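PDB 1RTR: geranyltranstransferase from Staphylococcus aureus, which catalyses, as a farnesyl pyrophosphate synthase, the condensation of geranyl pyrophosphate with isopentenyl pyrophosphate to give farnesyl pyrophosphate. Local coordinates for residues L51-S56 and K279-I284; E121-D126 and K136-L141; I165-L170 and V246-K251. All coordinates share one frame; numbering follows the deposited sequence.

Contact 1: residues L51-S56 and K279-I284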
loop_
_atom_site.group_PDB
_atom_site.type_symbol
_atom_site.label_atom_id
_atom_site.label_comp_id
_atom_site.label_asym_id
_atom_site.label_seq_id
_atom_site.Cartn_x
_atom_site.Cartn_y
_atom_site.Cartn_z
ATOM N N LEU A 51 -17.431 8.905 8.311
ATOM C CA LEU A 51 -17.846 9.555 9.552
ATOM C C LEU A 51 -19.372 9.638 9.692
ATOM O O LEU A 51 -19.934 9.174 10.698
ATOM C CB LEU A 51 -17.201 10.946 9.644
ATOM C CG LEU A 51 -15.811 11.114 10.302
ATOM C CD1 LEU A 51 -15.069 9.794 10.653
ATOM C CD2 LEU A 51 -14.931 12.041 9.475
ATOM N N LEU A 52 -20.051 10.192 8.684
ATOM C CA LEU A 52 -21.521 10.320 8.732
ATOM C C LEU A 52 -22.251 8.974 8.783
ATOM O O LEU A 52 -23.261 8.845 9.491
ATOM C CB LEU A 52 -22.052 11.207 7.596
ATOM C CG LEU A 52 -21.669 12.700 7.716
ATOM C CD1 LEU A 52 -21.882 13.460 6.437
ATOM C CD2 LEU A 52 -22.403 13.382 8.857
ATOM N N THR A 53 -21.742 7.967 8.072
ATOM C CA THR A 53 -22.318 6.620 8.145
ATOM C C THR A 53 -22.311 6.042 9.571
ATOM O O THR A 53 -23.298 5.430 10.006
ATOM C CB THR A 53 -21.601 5.648 7.156
ATOM O OG1 THR A 53 -21.702 6.147 5.819
ATOM C CG2 THR A 53 -22.304 4.303 7.099
ATOM N N LEU A 54 -21.202 6.213 10.285
ATOM C CA LEU A 54 -21.132 5.791 11.693
ATOM C C LEU A 54 -22.174 6.511 12.563
ATOM O O LEU A 54 -22.807 5.897 13.432
ATOM C CB LEU A 54 -19.746 6.063 12.274
ATOM C CG LEU A 54 -18.613 5.099 11.957
ATOM C CD1 LEU A 54 -17.305 5.678 12.478
ATOM C CD2 LEU A 54 -18.889 3.688 12.532
ATOM N N ASP A 55 -22.340 7.813 12.326
ATOM C CA ASP A 55 -23.312 8.599 13.074
ATOM C C ASP A 55 -24.754 8.131 12.835
ATOM O O ASP A 55 -25.531 8.032 13.783
ATOM C CB ASP A 55 -23.166 10.093 12.772
ATOM C CG ASP A 55 -23.949 10.949 13.746
ATOM O OD1 ASP A 55 -24.951 11.578 13.335
ATOM O OD2 ASP A 55 -23.651 11.024 14.959
ATOM N N SER A 56 -25.092 7.827 11.576
ATOM C CA SER A 56 -26.390 7.253 11.225
ATOM C C SER A 56 -26.612 5.939 11.922
ATOM O O SER A 56 -27.754 5.543 12.171
ATOM C CB SER A 56 -26.495 6.989 9.725
ATOM O OG SER A 56 -26.048 8.091 8.971
ATOM N N LYS A 279 -31.058 10.541 7.755
ATOM C CA LYS A 279 -31.115 11.901 7.219
ATOM C C LYS A 279 -29.782 12.333 6.591
ATOM O O LYS A 279 -29.772 13.010 5.558
ATOM C CB LYS A 279 -31.667 12.887 8.277
ATOM C CG LYS A 279 -30.914 14.223 8.490
ATOM C CD LYS A 279 -30.640 14.479 9.997
ATOM C CE LYS A 279 -29.310 13.840 10.486
ATOM N NZ LYS A 279 -29.464 12.887 11.648
ATOM N N HIS A 280 -28.667 11.900 7.183
ATOM C CA HIS A 280 -27.327 12.265 6.700
ATOM C C HIS A 280 -26.974 11.621 5.359
ATOM O O HIS A 280 -26.501 12.294 4.432
ATOM C CB HIS A 280 -26.266 11.884 7.737
ATOM C CG HIS A 280 -26.107 12.884 8.840
ATOM N ND1 HIS A 280 -26.262 14.242 8.644
ATOM C CD2 HIS A 280 -25.814 12.722 10.152
ATOM C CE1 HIS A 280 -26.074 14.872 9.790
ATOM N NE2 HIS A 280 -25.802 13.972 10.720
ATOM N N LEU A 281 -27.181 10.309 5.287
ATOM C CA LEU A 281 -26.964 9.546 4.071
ATOM C C LEU A 281 -27.831 10.125 2.945
ATOM O O LEU A 281 -27.322 10.472 1.870
ATOM C CB LEU A 281 -27.277 8.066 4.320
ATOM C CG LEU A 281 -26.195 7.096 4.828
ATOM C CD1 LEU A 281 -24.969 7.780 5.430
ATOM C CD2 LEU A 281 -26.789 6.123 5.818
ATOM N N LEU A 282 -29.128 10.272 3.229
ATOM C CA LEU A 282 -30.094 10.865 2.308
ATOM C C LEU A 282 -29.661 12.250 1.867
ATOM O O LEU A 282 -29.852 12.617 0.710
ATOM C CB LEU A 282 -31.487 10.908 2.950
ATOM C CG LEU A 282 -32.776 11.105 2.132
ATOM C CD1 LEU A 282 -33.254 12.562 2.197
ATOM C CD2 LEU A 282 -32.655 10.644 0.668
ATOM N N GLU A 283 -29.061 13.009 2.776
ATOM C CA GLU A 283 -28.552 14.336 2.434
ATOM C C GLU A 283 -27.378 14.277 1.452
ATOM O O GLU A 283 -27.251 15.148 0.592
ATOM C CB GLU A 283 -28.150 15.099 3.694
ATOM C CG GLU A 283 -28.736 16.501 3.818
ATOM C CD GLU A 283 -28.870 16.937 5.270
ATOM O OE1 GLU A 283 -30.010 17.240 5.712
ATOM O OE2 GLU A 283 -27.828 16.965 5.977
ATOM N N ILE A 284 -26.525 13.257 1.586
ATOM C CA ILE A 284 -25.394 13.076 0.671
ATOM C C ILE A 284 -25.872 12.683 -0.729
ATOM O O ILE A 284 -25.337 13.178 -1.724
ATOM C CB ILE A 284 -24.346 12.071 1.241
ATOM C CG1 ILE A 284 -23.372 12.794 2.165
ATOM C CG2 ILE A 284 -23.545 11.364 0.129
ATOM C CD1 ILE A 284 -23.119 12.044 3.440
#
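L52 lays its CD2 methyl on the imidazole of H280. This is a CH-pi contact: CD2 stands 3.7 Å from the centroid of the H280 ring, only 10° off the normal, and the two side chains cross at about a right angle. K279 folds back so that its CE covers the other face, leaving the ring sandwiched between aliphatic groups.

The second L52 branch, CD1, makes the apolar pair, reaching I284 CD1 at 3.5 Å. The L281 CD1 methyl packs instead against two hydroxyl oxygens, T53 OG1 and S56 OG, 3.7 Å from S56 OG.

Polar groups sit around this packing without a hydrogen bond across it. D55 OD1 lies in the plane of the H280 ring, 3.5 Å from H280 CD2, yet bonds to T2 N; H280 NE2 bonds to T2 O, which would hold the ring's rotation. T53 OG1 bonds to L49 O in its own helix, and S56 OG to L52 O (2.9 Å) from above the carbonyl plane.

The axes of the two short segments pass 9.1 Å apart at 145°, roughly antiparallel, within the mostly helical prenyltransferase fold. Helix 179-193 packs on T53, helix 6-18 reaches L52 through L9, and helix 245-270 meets L281 through L269.

Contact 2: residues E121-D126 and K136-L141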
loop_
_atom_site.group_PDB
_atom_site.type_symbol
_atom_site.label_atom_id
_atom_site.label_comp_id
_atom_site.label_asym_id
_atom_site.label_seq_id
_atom_site.Cartn_x
_atom_site.Cartn_y
_atom_site.Cartn_z
ATOM N N GLU A 121 -0.690 1.479 8.147
ATOM C CA GLU A 121 -0.132 1.698 9.476
ATOM C C GLU A 121 -1.157 2.320 10.402
ATOM O O GLU A 121 -1.306 1.892 11.542
ATOM C CB GLU A 121 1.091 2.605 9.391
ATOM C CG GLU A 121 2.093 2.390 10.505
ATOM C CD GLU A 121 2.263 3.620 11.371
ATOM O OE1 GLU A 121 1.232 4.085 11.924
ATOM O OE2 GLU A 121 3.427 4.119 11.496
ATOM N N LEU A 122 -1.862 3.326 9.896
ATOM C CA LEU A 122 -2.833 4.084 10.681
ATOM C C LEU A 122 -3.988 3.241 11.213
ATOM O O LEU A 122 -4.357 3.370 12.380
ATOM C CB LEU A 122 -3.355 5.274 9.872
ATOM C CG LEU A 122 -3.687 6.559 10.643
ATOM C CD1 LEU A 122 -2.624 6.926 11.700
ATOM C CD2 LEU A 122 -3.888 7.695 9.670
ATOM N N ILE A 123 -4.552 2.371 10.375
ATOM C CA ILE A 123 -5.667 1.535 10.816
ATOM C C ILE A 123 -5.152 0.493 11.787
ATOM O O ILE A 123 -5.760 0.270 12.842
ATOM C CB ILE A 123 -6.423 0.874 9.622
ATOM C CG1 ILE A 123 -7.286 1.907 8.905
ATOM C CG2 ILE A 123 -7.286 -0.312 10.098
ATOM C CD1 ILE A 123 -7.485 1.619 7.462
ATOM N N SER A 124 -4.028 -0.127 11.432
ATOM C CA SER A 124 -3.451 -1.197 12.241
ATOM C C SER A 124 -3.013 -0.718 13.631
ATOM O O SER A 124 -2.885 -1.526 14.554
ATOM C CB SER A 124 -2.295 -1.876 11.505
ATOM O OG SER A 124 -1.173 -1.024 11.411
ATOM N N SER A 125 -2.831 0.594 13.776
ATOM C CA SER A 125 -2.429 1.185 15.051
ATOM C C SER A 125 -3.552 1.819 15.870
ATOM O O SER A 125 -3.309 2.275 16.987
ATOM C CB SER A 125 -1.311 2.209 14.834
ATOM O OG SER A 125 -1.817 3.394 14.252
ATOM N N ASP A 126 -4.772 1.841 15.336
ATOM C CA ASP A 126 -5.906 2.479 16.015
ATOM C C ASP A 126 -6.428 1.705 17.217
ATOM O O ASP A 126 -7.116 0.693 17.067
ATOM C CB ASP A 126 -7.048 2.720 15.034
ATOM C CG ASP A 126 -8.151 3.588 15.611
ATOM O OD1 ASP A 126 -9.076 3.928 14.847
ATOM O OD2 ASP A 126 -8.191 3.984 16.802
ATOM N N LYS A 136 -10.909 -6.445 9.659
ATOM C CA LYS A 136 -12.026 -6.270 8.734
ATOM C C LYS A 136 -11.867 -5.028 7.871
ATOM O O LYS A 136 -12.020 -5.100 6.640
ATOM C CB LYS A 136 -13.343 -6.215 9.489
ATOM C CG LYS A 136 -13.796 -7.550 9.996
ATOM C CD LYS A 136 -15.219 -7.442 10.491
ATOM C CE LYS A 136 -15.507 -8.464 11.572
ATOM N NZ LYS A 136 -16.907 -8.297 12.045
ATOM N N VAL A 137 -11.546 -3.899 8.516
ATOM C CA VAL A 137 -11.298 -2.645 7.820
ATOM C C VAL A 137 -10.114 -2.764 6.851
ATOM O O VAL A 137 -10.216 -2.364 5.684
ATOM C CB VAL A 137 -11.085 -1.474 8.812
ATOM C CG1 VAL A 137 -10.807 -0.173 8.067
ATOM C CG2 VAL A 137 -12.305 -1.292 9.676
ATOM N N LEU A 138 -8.998 -3.309 7.338
ATOM C CA LEU A 138 -7.779 -3.440 6.527
ATOM C C LEU A 138 -8.020 -4.323 5.308
ATOM O O LEU A 138 -7.655 -3.961 4.189
ATOM C CB LEU A 138 -6.627 -4.018 7.357
ATOM C CG LEU A 138 -5.865 -3.038 8.240
ATOM C CD1 LEU A 138 -5.258 -3.759 9.434
ATOM C CD2 LEU A 138 -4.779 -2.304 7.469
ATOM N N GLN A 139 -8.644 -5.476 5.542
ATOM C CA GLN A 139 -9.009 -6.399 4.478
ATOM C C GLN A 139 -9.827 -5.689 3.424
ATOM O O GLN A 139 -9.533 -5.783 2.233
ATOM C CB GLN A 139 -9.809 -7.573 5.037
ATOM C CG GLN A 139 -9.599 -8.861 4.273
ATOM C CD GLN A 139 -10.292 -10.041 4.925
ATOM O OE1 GLN A 139 -10.581 -11.033 4.253
ATOM N NE2 GLN A 139 -10.567 -9.943 6.238
ATOM N N ARG A 140 -10.838 -4.958 3.873
ATOM C CA ARG A 140 -11.720 -4.244 2.971
ATOM C C ARG A 140 -11.007 -3.126 2.220
ATOM O O ARG A 140 -11.211 -2.948 1.013
ATOM C CB ARG A 140 -12.931 -3.724 3.735
ATOM C CG ARG A 140 -14.074 -3.282 2.859
ATOM C CD ARG A 140 -15.220 -2.660 3.629
ATOM N NE ARG A 140 -15.923 -3.642 4.453
ATOM C CZ ARG A 140 -16.826 -4.497 3.989
ATOM N NH1 ARG A 140 -17.411 -5.346 4.821
ATOM N NH2 ARG A 140 -17.149 -4.490 2.693
ATOM N N LEU A 141 -10.163 -2.371 2.912
ATOM C CA LEU A 141 -9.379 -1.339 2.243
ATOM C C LEU A 141 -8.462 -1.927 1.153
ATOM O O LEU A 141 -8.346 -1.367 0.066
ATOM C CB LEU A 141 -8.574 -0.515 3.260
ATOM C CG LEU A 141 -7.980 0.820 2.790
ATOM C CD1 LEU A 141 -8.996 1.643 1.992
ATOM C CD2 LEU A 141 -7.436 1.622 3.969
#
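I123 meets V137, L138 and L141 through aliphatic branches alone; no ring, carboxylate or amide plane takes part across the contact, which therefore has no faces or edges to assign. The motif is a helical hairpin of the mostly helical isoprenoid synthase fold: helix 105-124 ends, the chain turns through a short link, and helix 131-145 runs back against it.

I123 carries most of the contact, through both of its branches. With CG1 beside the backbone N (chi1 -75°), CG2 lies anti to that N and meets L138, where it comes within 3.6 Å of L138 CG. The I123 and L138 side chains slide past each other in opposite directions, and both L138 methyls, CD1 and CD2, also lie near I123 CG2. The ethyl arm ends in CD1, which meets V137 CG1 at 3.8 Å and also L141, obliquely in both cases.

V137 also touches S67 of helix 65-83 and F184 of helix 179-193, which meets L141 too; A70 of helix 65-83 packs on I123. At the dimer interface L138 packs on S124 of the second subunit, and S124 on Q139 of that subunit. Within the chain S124 adds a looser touch, its CB 4.1 Å from L138 CD1, while its OG has the carbonyls F120 O and E121 O within reach.

The shortest approach is at the tip of the ethyl arm, where I123 CD1 comes within 3.5 Å of L141 CD2.

Contact 3: residues I165-L170 and V246-K251; sequences IDLETL and VSLLGK
L248 is the first residue of 246-251 to touch the other segment, and it does so with both methyls. Its CD2 rests 3.4 Å from I165 O, a carbonyl just ahead of helix 167-177. CD1 turns to the leucines of that helix, 4.0 Å from L170 CG and 4.2 Å from L167 CD1. The L248 CG lies beside the backbone N, anti to the carbonyl carbon (chi1 -71°), and its two methyls divide between I165 O and these leucines.

L249 follows, and although its CB does not face the partner segment, its end swings closer: L249 CD1 meets L167 CD2 at 4.1 Å, the two side chains crossing at about a right angle. L167 thus spreads its methyls over L248 and L249.

D166, the N-cap of helix 167-177, caps the turn that carries L167. Its OD1 accepts from T169 N at 3.1 Å, N-H pointing almost straight (162°) and meeting OD1 nearly end-on.

This is surface packing near the start of helix 245-270. Y245 and K257 of that helix also touch L167, with Y245 reaching L170 too, while V246 and K251 turn to helix 197-227.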
loop_
_atom_site.group_PDB
_atom_site.type_symbol
_atom_site.label_atom_id
_atom_site.label_comp_id
_atom_site.label_asym_id
_atom_site.label_seq_id
_atom_site.Cartn_x
_atom_site.Cartn_y
_atom_site.Cartn_z
ATOM N N ILE A 165 -15.348 2.814 -26.040
ATOM C CA ILE A 165 -15.737 1.647 -25.262
ATOM C C ILE A 165 -17.240 1.677 -25.036
ATOM O O ILE A 165 -17.835 2.751 -25.040
ATOM C CB ILE A 165 -14.964 1.627 -23.925
ATOM C CG1 ILE A 165 -15.012 3.000 -23.241
ATOM C CG2 ILE A 165 -13.509 1.231 -24.167
ATOM C CD1 ILE A 165 -14.887 2.952 -21.736
ATOM N N ASP A 166 -17.844 0.507 -24.847
ATOM C CA ASP A 166 -19.268 0.409 -24.535
ATOM C C ASP A 166 -19.615 0.738 -23.065
ATOM O O ASP A 166 -18.733 1.005 -22.246
ATOM C CB ASP A 166 -19.834 -0.954 -24.965
ATOM C CG ASP A 166 -19.201 -2.129 -24.235
ATOM O OD1 ASP A 166 -18.867 -2.008 -23.044
ATOM O OD2 ASP A 166 -19.032 -3.244 -24.771
ATOM N N LEU A 167 -20.904 0.713 -22.739
ATOM C CA LEU A 167 -21.376 1.145 -21.429
ATOM C C LEU A 167 -21.036 0.189 -20.278
ATOM O O LEU A 167 -20.875 0.639 -19.142
ATOM C CB LEU A 167 -22.888 1.432 -21.465
ATOM C CG LEU A 167 -23.523 2.092 -20.236
ATOM C CD1 LEU A 167 -23.004 3.516 -20.055
ATOM C CD2 LEU A 167 -25.035 2.073 -20.326
ATOM N N GLU A 168 -20.938 -1.113 -20.546
ATOM C CA GLU A 168 -20.539 -2.033 -19.482
ATOM C C GLU A 168 -19.087 -1.798 -19.060
ATOM O O GLU A 168 -18.769 -1.891 -17.883
ATOM C CB GLU A 168 -20.789 -3.515 -19.807
ATOM C CG GLU A 168 -21.153 -3.815 -21.237
ATOM C CD GLU A 168 -21.978 -5.084 -21.378
ATOM O OE1 GLU A 168 -21.364 -6.179 -21.477
ATOM O OE2 GLU A 168 -23.231 -4.985 -21.404
ATOM N N THR A 169 -18.232 -1.475 -20.028
ATOM C CA THR A 169 -16.843 -1.117 -19.779
ATOM C C THR A 169 -16.729 0.184 -18.975
ATOM O O THR A 169 -16.041 0.222 -17.950
ATOM C CB THR A 169 -16.059 -1.022 -21.121
ATOM O OG1 THR A 169 -16.103 -2.291 -21.780
ATOM C CG2 THR A 169 -14.544 -0.795 -20.883
ATOM N N LEU A 170 -17.396 1.232 -19.460
ATOM C CA LEU A 170 -17.480 2.522 -18.770
ATOM C C LEU A 170 -17.922 2.381 -17.304
ATOM O O LEU A 170 -17.358 3.013 -16.408
ATOM C CB LEU A 170 -18.451 3.443 -19.503
ATOM C CG LEU A 170 -18.207 4.953 -19.582
ATOM C CD1 LEU A 170 -19.272 5.675 -18.813
ATOM C CD2 LEU A 170 -16.813 5.396 -19.114
ATOM N N VAL A 246 -22.710 10.963 -21.393
ATOM C CA VAL A 246 -23.518 11.697 -22.359
ATOM C C VAL A 246 -23.165 11.345 -23.810
ATOM O O VAL A 246 -24.036 11.403 -24.691
ATOM C CB VAL A 246 -23.605 13.261 -22.100
ATOM C CG1 VAL A 246 -22.953 13.667 -20.793
ATOM C CG2 VAL A 246 -23.065 14.081 -23.272
ATOM N N SER A 247 -21.912 10.963 -24.055
ATOM C CA SER A 247 -21.471 10.588 -25.400
ATOM C C SER A 247 -21.970 9.208 -25.811
ATOM O O SER A 247 -21.985 8.875 -26.996
ATOM C CB SER A 247 -19.949 10.663 -25.526
ATOM O OG SER A 247 -19.349 9.414 -25.236
ATOM N N LEU A 248 -22.367 8.398 -24.840
ATOM C CA LEU A 248 -22.912 7.083 -25.140
ATOM C C LEU A 248 -24.443 7.086 -25.130
ATOM O O LEU A 248 -25.075 6.407 -25.938
ATOM C CB LEU A 248 -22.385 6.042 -24.154
ATOM C CG LEU A 248 -20.909 5.641 -24.268
ATOM C CD1 LEU A 248 -20.422 5.024 -22.956
ATOM C CD2 LEU A 248 -20.666 4.684 -25.421
ATOM N N LEU A 249 -25.029 7.864 -24.226
ATOM C CA LEU A 249 -26.448 7.781 -23.930
ATOM C C LEU A 249 -27.174 9.024 -24.415
ATOM O O LEU A 249 -28.411 9.067 -24.468
ATOM C CB LEU A 249 -26.646 7.649 -22.419
ATOM C CG LEU A 249 -26.945 6.313 -21.738
ATOM C CD1 LEU A 249 -26.564 5.095 -22.565
ATOM C CD2 LEU A 249 -26.248 6.287 -20.392
ATOM N N GLY A 250 -26.386 10.032 -24.766
ATOM C CA GLY A 250 -26.896 11.366 -24.984
ATOM C C GLY A 250 -27.253 11.966 -23.639
ATOM O O GLY A 250 -27.276 11.265 -22.612
ATOM N N LYS A 251 -27.550 13.260 -23.658
ATOM C CA LYS A 251 -27.876 14.021 -22.470
ATOM C C LYS A 251 -29.034 13.448 -21.656
ATOM O O LYS A 251 -28.931 13.315 -20.437
ATOM C CB LYS A 251 -28.178 15.451 -22.882
ATOM C CG LYS A 251 -27.735 16.482 -21.887
ATOM C CD LYS A 251 -28.541 17.744 -22.052
ATOM C CE LYS A 251 -29.865 17.649 -21.318
ATOM N NZ LYS A 251 -30.885 18.526 -21.963
#

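How the contacts relate
From the N terminus, the chain first lays down 51-56 on helix 45-56, whose partner arrives only near the C terminus. Contact 2 closes first, a short local loop between the consecutive helices 105-124 and 131-145. Contact 3 comes next in series, joining the start of helix 167-177 to that of helix 245-270. Helix 279-289 then returns to helix 45-56, and contact 1 closes last, enclosing both of the others; none cross. Contacts 2 and 3 lie on opposite sides of the chain's centre, their own centres 36 Å apart. No two contacts touch, but helix 179-193 packs against both contact 1 and contact 2.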